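Long-range contacts in gamma-glutamyltranspeptidase (Streptomyces lincolnensis, PDB 6J3I), which belongs to the gamma-glutamyltranspeptidase family of Ntn hydrolases, is a homologue of LmbA, and probably cleaves or transfers gamma-glutamyl-type groups: residues A435-G440 and T481-S486; V74-G79 and G476-T481; C309-A314 and E351-S356; D315-Y320 and S542-F547. The protein carries 1 engineered substitution. All coordinates share one frame; numbering follows the deposited sequence.

Contact 1 (A435-G440 and T481-S486); sequences AATPSG and TTLTPS
The hydroxyl OG of Ser439 is held by Asp420 and, weakly, by Arg459, while the CB that carries it rests on Leu483, 3.3 Å from CD2. OG stands anti to the backbone N (chi1 -161°), which directs the polar end to Asp420 and leaves the carbon against the leucine. Leu483 sets both methyls around that one carbon, CD1 lying 3.5 Å from Ser439 CB, and CD1 also reaches the carbonyl O of Thr437 at 3.6 Å. The two chains run almost antiparallel, 171° apart, with Ala436 and Pro485 nearest at their CA atoms. Farther along, the Pro485 ring fills the space beside Thr437 and Ala435: its CB is 3.4 Å from Ala435 O and 4.2 Å from Ala435 CB. Thr437 CG2 meets the proline at about a right angle, and its approach of 3.1 Å to Pro485 N is short enough, with an unusual chi1, for the exact placement to be doubtful. Cutting Leu483 back to an alanine is likely to open a gap beside Ser439 and leave its CB without the two methyls that now back it. Strand 433-436 and the lead-in to strand 486-490 meet here deep in the αββα sandwich of the Ntn fold, beside Ala421, the engineered residue, probably at the position of the family's nucleophile threonine. Polar ends are satisfied elsewhere, Thr484 by Asp507 and Lys272 and Ser486 by Lys272, which implies that shape, rather than polar pairing, joins these two segments next to the probable reaction centre.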
loop_
_atom_site.group_PDB
_atom_site.type_symbol
_atom_site.label_atom_id
_atom_site.label_comp_id
_atom_site.label_asym_id
_atom_site.label_seq_id
_atom_site.Cartn_x
_atom_site.Cartn_y
_atom_site.Cartn_z
ATOM N N ALA A 435 -9.446 -1.369 7.039
ATOM C CA ALA A 435 -8.513 -0.483 6.354
ATOM C C ALA A 435 -7.582 -1.350 5.510
ATOM O O ALA A 435 -6.963 -2.286 6.026
ATOM C CB ALA A 435 -7.726 0.350 7.355
ATOM N N ALA A 436 -7.499 -1.050 4.217
ATOM C CA ALA A 436 -6.725 -1.867 3.275
ATOM C C ALA A 436 -5.944 -0.985 2.317
ATOM O O ALA A 436 -6.454 0.035 1.856
ATOM C CB ALA A 436 -7.650 -2.791 2.497
ATOM N N THR A 437 -4.711 -1.379 2.007
ATOM C CA THR A 437 -3.931 -0.692 0.969
ATOM C C THR A 437 -3.530 -1.713 -0.092
ATOM O O THR A 437 -2.467 -2.325 0.002
ATOM C CB THR A 437 -2.770 0.196 1.521
ATOM O OG1 THR A 437 -1.555 -0.004 0.792
ATOM C CG2 THR A 437 -2.519 -0.068 2.955
ATOM N N PRO A 438 -4.422 -1.924 -1.086
ATOM C CA PRO A 438 -4.106 -2.788 -2.218
ATOM C C PRO A 438 -3.209 -2.087 -3.234
ATOM O O PRO A 438 -3.298 -0.871 -3.426
ATOM C CB PRO A 438 -5.480 -3.107 -2.826
ATOM C CG PRO A 438 -6.325 -1.947 -2.465
ATOM C CD PRO A 438 -5.817 -1.445 -1.144
ATOM N N SER A 439 -2.373 -2.885 -3.884
ATOM C CA SER A 439 -1.357 -2.404 -4.791
ATOM C C SER A 439 -0.947 -3.524 -5.725
ATOM O O SER A 439 -1.476 -4.635 -5.638
ATOM C CB SER A 439 -0.138 -1.980 -3.993
ATOM O OG SER A 439 0.689 -1.131 -4.758
ATOM N N GLY A 440 -0.000 -3.215 -6.609
ATOM C CA GLY A 440 0.630 -4.208 -7.461
ATOM C C GLY A 440 -0.252 -4.636 -8.603
ATOM O O GLY A 440 -1.465 -4.418 -8.592
ATOM N N THR A 481 7.244 -5.519 2.182
ATOM C CA THR A 481 6.341 -4.734 1.372
ATOM C C THR A 481 6.082 -3.375 1.997
ATOM O O THR A 481 5.991 -3.248 3.212
ATOM C CB THR A 481 5.026 -5.506 1.113
ATOM O OG1 THR A 481 4.222 -4.766 0.199
ATOM C CG2 THR A 481 4.228 -5.780 2.394
ATOM N N THR A 482 5.957 -2.366 1.138
ATOM C CA THR A 482 5.618 -1.008 1.551
ATOM C C THR A 482 4.157 -0.836 1.975
ATOM O O THR A 482 3.811 0.188 2.550
ATOM C CB THR A 482 5.852 -0.009 0.407
ATOM O OG1 THR A 482 5.115 -0.423 -0.753
ATOM C CG2 THR A 482 7.325 0.087 0.081
ATOM N N LEU A 483 3.309 -1.821 1.681
ATOM C CA LEU A 483 1.864 -1.701 1.896
ATOM C C LEU A 483 1.529 -1.797 3.371
ATOM O O LEU A 483 1.819 -2.796 4.011
ATOM C CB LEU A 483 1.114 -2.777 1.108
ATOM C CG LEU A 483 1.451 -2.841 -0.390
ATOM C CD1 LEU A 483 0.567 -3.859 -1.093
ATOM C CD2 LEU A 483 1.358 -1.475 -1.058
ATOM N N THR A 484 0.877 -0.767 3.897
ATOM C CA THR A 484 0.815 -0.579 5.328
ATOM C C THR A 484 -0.416 0.225 5.812
ATOM O O THR A 484 -0.331 1.432 6.100
ATOM C CB THR A 484 2.146 0.014 5.834
ATOM O OG1 THR A 484 2.085 0.138 7.255
ATOM C CG2 THR A 484 2.460 1.372 5.194
ATOM N N PRO A 485 -1.572 -0.456 5.934
ATOM C CA PRO A 485 -2.742 0.204 6.524
ATOM C C PRO A 485 -2.624 0.335 8.043
ATOM O O PRO A 485 -1.693 -0.209 8.648
ATOM C CB PRO A 485 -3.894 -0.724 6.146
ATOM C CG PRO A 485 -3.265 -2.068 6.026
ATOM C CD PRO A 485 -1.825 -1.879 5.657
ATOM N N SER A 486 -3.586 1.037 8.637
ATOM C CA SER A 486 -3.563 1.391 10.055
ATOM C C SER A 486 -4.950 1.357 10.679
ATOM O O SER A 486 -5.935 1.737 10.042
ATOM C CB SER A 486 -3.005 2.803 10.243
ATOM O OG SER A 486 -1.681 2.928 9.758
#

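Contact 2 (V74-G79 and G476-T481); sequences VLCGQG and GRRPRT
Gly79 and Arg478 bring their backbones within 5.7 Å at the CA atoms, and Arg478 CA makes a CH···O contact of 3.6 Å to Gly79 O just past the end of strand 73-77. Pro479 CD sits on the same carbonyl. The thiol of Cys76 gathers N-H groups: Arg478 NE reaches SG at 3.5 Å from the guanidinium edge, with the sulfur only 9° out of its plane, and weaker bonds come from Arg478 NH1 and from Gln78 N. The arginine's charge is met by Glu258 and Asp322, with Trp276 as a cation-pi partner. Gln78 comes from the opposite direction to Thr481, whose OG1 donates to OE1 over 2.9 Å, tilted 30° from the carbonyl plane. A bend at chi2, after a chi1 of 177° that turns CG away from the backbone N, brings the amide there and lays Gln78 CG 3.5 Å from Arg478 CB. The NE2 end is held weakly by Gly79 O and Glu60. The loop before strand 486-490 thus binds the end of strand 73-77, which runs between strands 61-66 and 256-265, with Leu75 packed on helix 111-122.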
loop_
_atom_site.group_PDB
_atom_site.type_symbol
_atom_site.label_atom_id
_atom_site.label_comp_id
_atom_site.label_asym_id
_atom_site.label_seq_id
_atom_site.Cartn_x
_atom_site.Cartn_y
_atom_site.Cartn_z
ATOM N N VAL A 74 -5.142 -8.904 11.372
ATOM C CA VAL A 74 -4.522 -8.659 10.068
ATOM C C VAL A 74 -4.924 -9.798 9.136
ATOM O O VAL A 74 -4.914 -10.958 9.534
ATOM C CB VAL A 74 -2.976 -8.569 10.179
ATOM C CG1 VAL A 74 -2.292 -8.575 8.813
ATOM C CG2 VAL A 74 -2.575 -7.317 10.948
ATOM N N LEU A 75 -5.284 -9.459 7.905
ATOM C CA LEU A 75 -5.440 -10.446 6.842
ATOM C C LEU A 75 -4.372 -10.180 5.793
ATOM O O LEU A 75 -4.400 -9.155 5.096
ATOM C CB LEU A 75 -6.842 -10.410 6.229
ATOM C CG LEU A 75 -7.161 -11.354 5.053
ATOM C CD1 LEU A 75 -6.603 -12.763 5.190
ATOM C CD2 LEU A 75 -8.671 -11.423 4.865
ATOM N N CYS A 76 -3.441 -11.128 5.695
ATOM C CA CYS A 76 -2.251 -10.990 4.879
ATOM C C CYS A 76 -2.509 -11.465 3.472
ATOM O O CYS A 76 -2.502 -12.670 3.206
ATOM C CB CYS A 76 -1.101 -11.798 5.460
ATOM S SG CYS A 76 0.324 -11.804 4.353
ATOM N N GLY A 77 -2.718 -10.512 2.568
ATOM C CA GLY A 77 -2.795 -10.804 1.138
ATOM C C GLY A 77 -1.531 -10.440 0.381
ATOM O O GLY A 77 -1.598 -10.089 -0.805
ATOM N N GLN A 78 -0.386 -10.493 1.066
ATOM C CA GLN A 78 0.909 -10.347 0.426
ATOM C C GLN A 78 1.400 -11.744 0.095
ATOM O O GLN A 78 1.669 -12.548 0.984
ATOM C CB GLN A 78 1.904 -9.614 1.337
ATOM C CG GLN A 78 3.315 -9.479 0.760
ATOM C CD GLN A 78 3.357 -8.648 -0.510
ATOM O OE1 GLN A 78 3.182 -7.443 -0.466
ATOM N NE2 GLN A 78 3.579 -9.298 -1.649
ATOM N N GLY A 79 1.516 -12.022 -1.195
ATOM C CA GLY A 79 2.019 -13.303 -1.660
ATOM C C GLY A 79 3.519 -13.469 -1.500
ATOM O O GLY A 79 4.246 -12.520 -1.196
ATOM N N GLY A 476 9.079 -19.039 -0.929
ATOM C CA GLY A 476 8.031 -19.151 0.091
ATOM C C GLY A 476 7.930 -18.018 1.105
ATOM O O GLY A 476 7.234 -18.143 2.126
ATOM N N ARG A 477 8.619 -16.914 0.828
ATOM C CA ARG A 477 8.668 -15.768 1.735
ATOM C C ARG A 477 8.114 -14.557 1.029
ATOM O O ARG A 477 8.377 -14.351 -0.165
ATOM C CB ARG A 477 10.103 -15.479 2.174
ATOM C CG ARG A 477 10.478 -16.148 3.472
ATOM C CD ARG A 477 10.412 -17.660 3.384
ATOM N NE ARG A 477 9.655 -18.187 4.513
ATOM C CZ ARG A 477 10.173 -18.518 5.691
ATOM N NH1 ARG A 477 11.480 -18.403 5.931
ATOM N NH2 ARG A 477 9.370 -18.977 6.644
ATOM N N ARG A 478 7.357 -13.749 1.768
ATOM C CA ARG A 478 6.894 -12.487 1.200
ATOM C C ARG A 478 8.057 -11.509 1.151
ATOM O O ARG A 478 8.888 -11.478 2.056
ATOM C CB ARG A 478 5.660 -11.859 1.875
ATOM C CG ARG A 478 5.416 -12.082 3.356
ATOM C CD ARG A 478 4.522 -13.285 3.615
ATOM N NE ARG A 478 3.553 -13.046 4.684
ATOM C CZ ARG A 478 3.797 -13.078 5.999
ATOM N NH1 ARG A 478 2.799 -12.850 6.846
ATOM N NH2 ARG A 478 5.013 -13.319 6.484
ATOM N N PRO A 479 8.131 -10.714 0.076
ATOM C CA PRO A 479 9.100 -9.626 0.055
ATOM C C PRO A 479 8.686 -8.614 1.099
ATOM O O PRO A 479 7.495 -8.538 1.419
ATOM C CB PRO A 479 8.921 -9.040 -1.345
ATOM C CG PRO A 479 7.503 -9.319 -1.683
ATOM C CD PRO A 479 7.219 -10.660 -1.082
ATOM N N ARG A 480 9.622 -7.843 1.642
ATOM C CA ARG A 480 9.195 -6.828 2.600
ATOM C C ARG A 480 8.507 -5.694 1.845
ATOM O O ARG A 480 9.085 -5.021 0.983
ATOM C CB ARG A 480 10.279 -6.363 3.569
ATOM C CG ARG A 480 11.022 -5.117 3.187
ATOM C CD ARG A 480 11.236 -4.164 4.334
ATOM N NE ARG A 480 12.580 -3.652 4.143
ATOM C CZ ARG A 480 12.949 -2.763 3.221
ATOM N NH1 ARG A 480 12.072 -2.185 2.399
ATOM N NH2 ARG A 480 14.231 -2.433 3.142
ATOM N N THR A 481 7.244 -5.519 2.182
ATOM C CA THR A 481 6.341 -4.734 1.372
ATOM C C THR A 481 6.082 -3.375 1.997
ATOM O O THR A 481 5.991 -3.248 3.212
ATOM C CB THR A 481 5.026 -5.506 1.113
ATOM O OG1 THR A 481 4.222 -4.766 0.199
ATOM C CG2 THR A 481 4.228 -5.780 2.394
#

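Contact 3 (C309-A314 and E351-S356); sequences CKLAMA and ELRPGS
Leu352 lays CD1 against Ala314 of helix 299-319, 3.7 Å from its CB. Its chi1 of -160° swings CG away from the backbone N, and the isobutyl group reaches Ala314 and also touches Pro544. A serine at Leu352 would probably uncover one side of the Ala314 methyl and deprive Pro544 of an apolar neighbour. At Arg353 the chain itself comes close: the carbonyl C is 3.5 Å from Ala314 CB, so the methyl packs on the peptide link into Pro354. The arginine side chain, bent at chi2 and chi3, folds back to place its guanidinium beside Leu311, whose CD1 stands 3.9 Å above one face, offset toward the rim and nearest to NH1. Its NH2 bonds to the carbonyl of Leu343, and the backbone O of Arg353 accepts from Arg340, which fixes both ends of the residue. Leu311 and Ala314 lie three residues apart, about one turn of an alpha helix, and with Asp315 and Ala318 they form the stripe along which this extended loop runs. It links helix 334-341 to helix 366-371 in the helical layer, about 22 Å from the centre of the chain to that of the contact. Pro354 follows, its CA only 4.6 Å from that of Ala314, an approach that the small alanine side chain permits. The ring's CB packs 3.6 Å from Ala314 O and 4.1 Å from Ala314 CB, and it also touches Ala318. Gly355 then bonds through its N to Asp315, the residue after Ala314, and through its O to Trp319, about one turn farther on.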
loop_
_atom_site.group_PDB
_atom_site.type_symbol
_atom_site.label_atom_id
_atom_site.label_comp_id
_atom_site.label_asym_id
_atom_site.label_seq_id
_atom_site.Cartn_x
_atom_site.Cartn_y
_atom_site.Cartn_z
ATOM N N CYS A 309 12.447 9.480 12.053
ATOM C CA CYS A 309 12.086 8.626 10.917
ATOM C C CYS A 309 13.317 7.951 10.292
ATOM O O CYS A 309 13.269 6.763 9.960
ATOM C CB CYS A 309 11.312 9.418 9.855
ATOM S SG CYS A 309 10.959 8.521 8.318
ATOM N N LYS A 310 14.403 8.707 10.141
ATOM C CA LYS A 310 15.693 8.169 9.650
ATOM C C LYS A 310 16.189 7.003 10.498
ATOM O O LYS A 310 16.482 5.925 9.976
ATOM C CB LYS A 310 16.758 9.273 9.590
ATOM C CG LYS A 310 16.695 10.080 8.301
ATOM C CD LYS A 310 16.604 11.586 8.501
ATOM C CE LYS A 310 17.906 12.300 8.204
ATOM N NZ LYS A 310 17.734 13.776 8.079
ATOM N N LEU A 311 16.256 7.233 11.805
ATOM C CA LEU A 311 16.554 6.180 12.777
ATOM C C LEU A 311 15.672 4.947 12.570
ATOM O O LEU A 311 16.175 3.836 12.432
ATOM C CB LEU A 311 16.402 6.714 14.216
ATOM C CG LEU A 311 17.630 7.240 14.992
ATOM C CD1 LEU A 311 18.968 7.138 14.262
ATOM C CD2 LEU A 311 17.397 8.672 15.461
ATOM N N ALA A 312 14.364 5.167 12.529
ATOM C CA ALA A 312 13.382 4.084 12.431
ATOM C C ALA A 312 13.471 3.316 11.118
ATOM O O ALA A 312 13.302 2.091 11.095
ATOM C CB ALA A 312 11.980 4.640 12.619
ATOM N N MET A 313 13.727 4.045 10.032
ATOM C CA MET A 313 13.891 3.441 8.706
ATOM C C MET A 313 15.166 2.609 8.585
ATOM O O MET A 313 15.170 1.576 7.917
ATOM C CB MET A 313 13.865 4.513 7.612
ATOM C CG MET A 313 12.508 5.175 7.436
ATOM S SD MET A 313 11.266 4.080 6.725
ATOM C CE MET A 313 10.912 4.910 5.185
ATOM N N ALA A 314 16.240 3.058 9.225
ATOM C CA ALA A 314 17.493 2.308 9.254
ATOM C C ALA A 314 17.264 0.935 9.861
ATOM O O ALA A 314 17.785 -0.071 9.364
ATOM C CB ALA A 314 18.554 3.064 10.035
ATOM N N GLU A 351 23.411 10.013 7.522
ATOM C CA GLU A 351 23.874 8.627 7.602
ATOM C C GLU A 351 22.708 7.670 7.802
ATOM O O GLU A 351 21.641 8.068 8.264
ATOM C CB GLU A 351 24.854 8.437 8.769
ATOM C CG GLU A 351 25.718 9.642 9.107
ATOM C CD GLU A 351 26.887 9.273 9.998
ATOM O OE1 GLU A 351 26.778 9.434 11.237
ATOM O OE2 GLU A 351 27.909 8.800 9.455
ATOM N N LEU A 352 22.940 6.404 7.461
ATOM C CA LEU A 352 22.053 5.317 7.846
ATOM C C LEU A 352 22.625 4.672 9.105
ATOM O O LEU A 352 23.723 4.116 9.067
ATOM C CB LEU A 352 21.923 4.286 6.721
ATOM C CG LEU A 352 20.691 3.376 6.774
ATOM C CD1 LEU A 352 19.405 4.182 6.665
ATOM C CD2 LEU A 352 20.754 2.348 5.654
ATOM N N ARG A 353 21.885 4.766 10.213
ATOM C CA ARG A 353 22.360 4.289 11.520
ATOM C C ARG A 353 21.330 3.332 12.127
ATOM O O ARG A 353 20.471 3.749 12.910
ATOM C CB ARG A 353 22.690 5.449 12.493
ATOM C CG ARG A 353 22.550 6.855 11.924
ATOM C CD ARG A 353 23.636 7.823 12.374
ATOM N NE ARG A 353 23.408 8.473 13.666
ATOM C CZ ARG A 353 22.471 9.389 13.930
ATOM N NH1 ARG A 353 21.579 9.774 13.017
ATOM N NH2 ARG A 353 22.410 9.919 15.141
ATOM N N PRO A 354 21.406 2.037 11.756
ATOM C CA PRO A 354 20.583 1.049 12.441
ATOM C C PRO A 354 21.178 0.748 13.813
ATOM O O PRO A 354 22.385 0.926 14.016
ATOM C CB PRO A 354 20.654 -0.182 11.525
ATOM C CG PRO A 354 21.747 0.079 10.539
ATOM C CD PRO A 354 22.374 1.401 10.846
ATOM N N GLY A 355 20.328 0.314 14.739
ATOM C CA GLY A 355 20.741 0.022 16.108
ATOM C C GLY A 355 20.915 -1.459 16.344
ATOM O O GLY A 355 20.727 -2.262 15.428
ATOM N N SER A 356 21.251 -1.803 17.588
ATOM C CA SER A 356 21.524 -3.183 18.003
ATOM C C SER A 356 20.499 -3.710 19.016
ATOM O O SER A 356 20.785 -3.772 20.220
ATOM C CB SER A 356 22.945 -3.295 18.563
ATOM O OG SER A 356 23.885 -3.282 17.502
#

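Contact 4 (D315-Y320 and S542-F547); sequences DREAWY and SFPGSF
Glu317 and Pro544 are joined through a water, which hydrogen-bonds to Glu317 OE1 at 2.6 Å and to the carbonyl O of Pro544 at 2.9 Å. The same carboxylate oxygen forms a salt bridge with Arg480, and OE2 accepts from Trp464, so the acid is held from several directions and its negative charge is probably well stabilised. A second carboxylate gathers the other polar groups. Arg316 NH1 pairs with Asp504, whose OD1 also accepts a hydrogen bond from Ser546; the serine OG and Arg316 NH1, 3.7 Å apart, therefore share one carboxylate. Pro544 O approaches Arg316 NH2 at the guanidinium edge, near its plane, but at 3.6 Å. Arg316 and Glu317 belong to the last turns of helix 299-319, which ends here: Tyr320 is the first to leave helical geometry, though its N still bonds to Arg316 O. The loop that packs against this end connects strands 538-540 and 556-560 of the small mixed sheet. Packing supplies the remaining contacts. Pro544 CG lies 3.3 Å from Glu317 OE1 and also against Glu317 CD and CG, with the side chains crossing. The guanidinium of Arg316 stands almost perpendicular to the Phe543 ring, their planes 83° apart, with NH2 3.7 Å from CD1. Arg316 starts with CG between its backbone N and carbonyl carbon (chi1 74°) and then bends at chi2, a course that carries the charged end across to the loop while its CB sits 3.3 Å above the centre of the Tyr320 ring.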
loop_
_atom_site.group_PDB
_atom_site.type_symbol
_atom_site.label_atom_id
_atom_site.label_comp_id
_atom_site.label_asym_id
_atom_site.label_seq_id
_atom_site.Cartn_x
_atom_site.Cartn_y
_atom_site.Cartn_z
ATOM N N ASP A 315 16.463 0.900 10.920
ATOM C CA ASP A 315 16.108 -0.357 11.562
ATOM C C ASP A 315 15.246 -1.229 10.661
ATOM O O ASP A 315 15.410 -2.445 10.675
ATOM C CB ASP A 315 15.410 -0.134 12.914
ATOM C CG ASP A 315 16.385 0.175 14.050
ATOM O OD1 ASP A 315 17.612 0.018 13.869
ATOM O OD2 ASP A 315 15.904 0.577 15.138
ATOM N N ARG A 316 14.337 -0.649 9.877
ATOM C CA ARG A 316 13.578 -1.501 8.951
ATOM C C ARG A 316 14.496 -2.140 7.912
ATOM O O ARG A 316 14.425 -3.350 7.690
ATOM C CB ARG A 316 12.345 -0.840 8.325
ATOM C CG ARG A 316 12.592 0.180 7.247
ATOM C CD ARG A 316 11.654 0.062 6.050
ATOM N NE ARG A 316 12.276 0.732 4.902
ATOM C CZ ARG A 316 11.649 1.213 3.832
ATOM N NH1 ARG A 316 10.330 1.124 3.687
ATOM N NH2 ARG A 316 12.374 1.800 2.891
ATOM N N GLU A 317 15.399 -1.341 7.342
ATOM C CA GLU A 317 16.357 -1.836 6.357
ATOM C C GLU A 317 17.189 -2.957 6.939
ATOM O O GLU A 317 17.300 -4.031 6.352
ATOM C CB GLU A 317 17.291 -0.724 5.875
ATOM C CG GLU A 317 18.131 -1.111 4.662
ATOM C CD GLU A 317 17.286 -1.651 3.521
ATOM O OE1 GLU A 317 16.404 -0.920 3.021
ATOM O OE2 GLU A 317 17.480 -2.825 3.149
ATOM N N ALA A 318 17.743 -2.693 8.113
ATOM C CA ALA A 318 18.582 -3.648 8.808
ATOM C C ALA A 318 17.836 -4.908 9.228
ATOM O O ALA A 318 18.327 -6.016 9.013
ATOM C CB ALA A 318 19.225 -2.984 10.018
ATOM N N TRP A 319 16.652 -4.734 9.804
ATOM C CA TRP A 319 15.992 -5.809 10.556
ATOM C C TRP A 319 14.743 -6.427 9.943
ATOM O O TRP A 319 14.406 -7.560 10.278
ATOM C CB TRP A 319 15.704 -5.321 11.982
ATOM C CG TRP A 319 16.969 -4.930 12.658
ATOM C CD1 TRP A 319 17.401 -3.669 12.965
ATOM C CD2 TRP A 319 18.013 -5.820 13.044
ATOM N NE1 TRP A 319 18.646 -3.725 13.547
ATOM C CE2 TRP A 319 19.045 -5.036 13.605
ATOM C CE3 TRP A 319 18.171 -7.216 12.978
ATOM C CZ2 TRP A 319 20.221 -5.602 14.107
ATOM C CZ3 TRP A 319 19.336 -7.781 13.472
ATOM C CH2 TRP A 319 20.351 -6.973 14.032
ATOM N N TYR A 320 14.066 -5.715 9.046
ATOM C CA TYR A 320 12.726 -6.137 8.611
ATOM C C TYR A 320 12.802 -7.047 7.407
ATOM O O TYR A 320 13.713 -6.957 6.580
ATOM C CB TYR A 320 11.818 -4.956 8.249
ATOM C CG TYR A 320 11.323 -4.057 9.372
ATOM C CD1 TYR A 320 12.005 -3.932 10.592
ATOM C CD2 TYR A 320 10.187 -3.272 9.181
ATOM C CE1 TYR A 320 11.550 -3.072 11.584
ATOM C CE2 TYR A 320 9.730 -2.403 10.163
ATOM C CZ TYR A 320 10.412 -2.303 11.365
ATOM O OH TYR A 320 9.945 -1.450 12.346
ATOM N N SER A 542 16.135 9.668 2.972
ATOM C CA SER A 542 17.469 9.357 3.513
ATOM C C SER A 542 17.607 7.896 3.970
ATOM O O SER A 542 17.913 7.613 5.125
ATOM C CB SER A 542 17.817 10.320 4.650
ATOM O OG SER A 542 19.207 10.280 4.920
ATOM N N PHE A 543 17.398 6.985 3.024
ATOM C CA PHE A 543 17.465 5.531 3.241
ATOM C C PHE A 543 17.368 4.890 1.851
ATOM O O PHE A 543 16.892 5.540 0.923
ATOM C CB PHE A 543 16.291 5.061 4.101
ATOM C CG PHE A 543 14.972 5.561 3.604
ATOM C CD1 PHE A 543 14.315 4.920 2.549
ATOM C CD2 PHE A 543 14.414 6.719 4.130
ATOM C CE1 PHE A 543 13.119 5.417 2.048
ATOM C CE2 PHE A 543 13.215 7.215 3.635
ATOM C CZ PHE A 543 12.565 6.565 2.595
ATOM N N PRO A 544 17.782 3.620 1.698
ATOM C CA PRO A 544 17.576 2.956 0.404
ATOM C C PRO A 544 16.104 2.649 0.117
ATOM O O PRO A 544 15.440 1.993 0.923
ATOM C CB PRO A 544 18.376 1.659 0.544
ATOM C CG PRO A 544 18.456 1.431 2.010
ATOM C CD PRO A 544 18.569 2.787 2.619
ATOM N N GLY A 545 15.617 3.120 -1.031
ATOM C CA GLY A 545 14.212 2.969 -1.403
ATOM C C GLY A 545 13.817 1.535 -1.709
ATOM O O GLY A 545 14.638 0.747 -2.174
ATOM N N SER A 546 12.549 1.215 -1.460
ATOM C CA SER A 546 11.997 -0.115 -1.709
ATOM C C SER A 546 11.953 -0.502 -3.190
ATOM O O SER A 546 12.002 -1.689 -3.504
ATOM C CB SER A 546 10.581 -0.227 -1.121
ATOM O OG SER A 546 10.604 -0.317 0.295
ATOM N N PHE A 547 11.862 0.481 -4.090
ATOM C CA PHE A 547 11.711 0.198 -5.530
ATOM C C PHE A 547 12.995 0.293 -6.316
ATOM O O PHE A 547 13.849 1.144 -6.048
ATOM C CB PHE A 547 10.711 1.143 -6.198
ATOM C CG PHE A 547 9.371 1.137 -5.558
ATOM C CD1 PHE A 547 8.395 0.214 -5.937
ATOM C CD2 PHE A 547 9.088 2.041 -4.543
ATOM C CE1 PHE A 547 7.150 0.217 -5.322
ATOM C CE2 PHE A 547 7.857 2.041 -3.921
ATOM C CZ PHE A 547 6.888 1.129 -4.308
HETATM O O HOH W 1 14.920 -0.816 0.870
#

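Contacts 1 and 2 share Thr481 and have centres 10 Å apart, so the chain from 476 to 486 meets two strands in succession. Contacts 3 and 4 use successive turns of helix 299-319, with centres 9 Å apart. The two pairs are joined by Arg480 of contact 2, whose NH2 makes a 2.7 Å salt bridge to Glu317 OE1 of contact 4, and by Thr482 of contact 1, whose CG2 packs 3.3 Å from Ser546 OG. Contact 1 lies beside the engineered Ala421 at the probable nucleophile position; the centre of contact 4 is about 17 Å from that of contact 1, and the centre of contact 3 lies about 23 Å from that of contact 1.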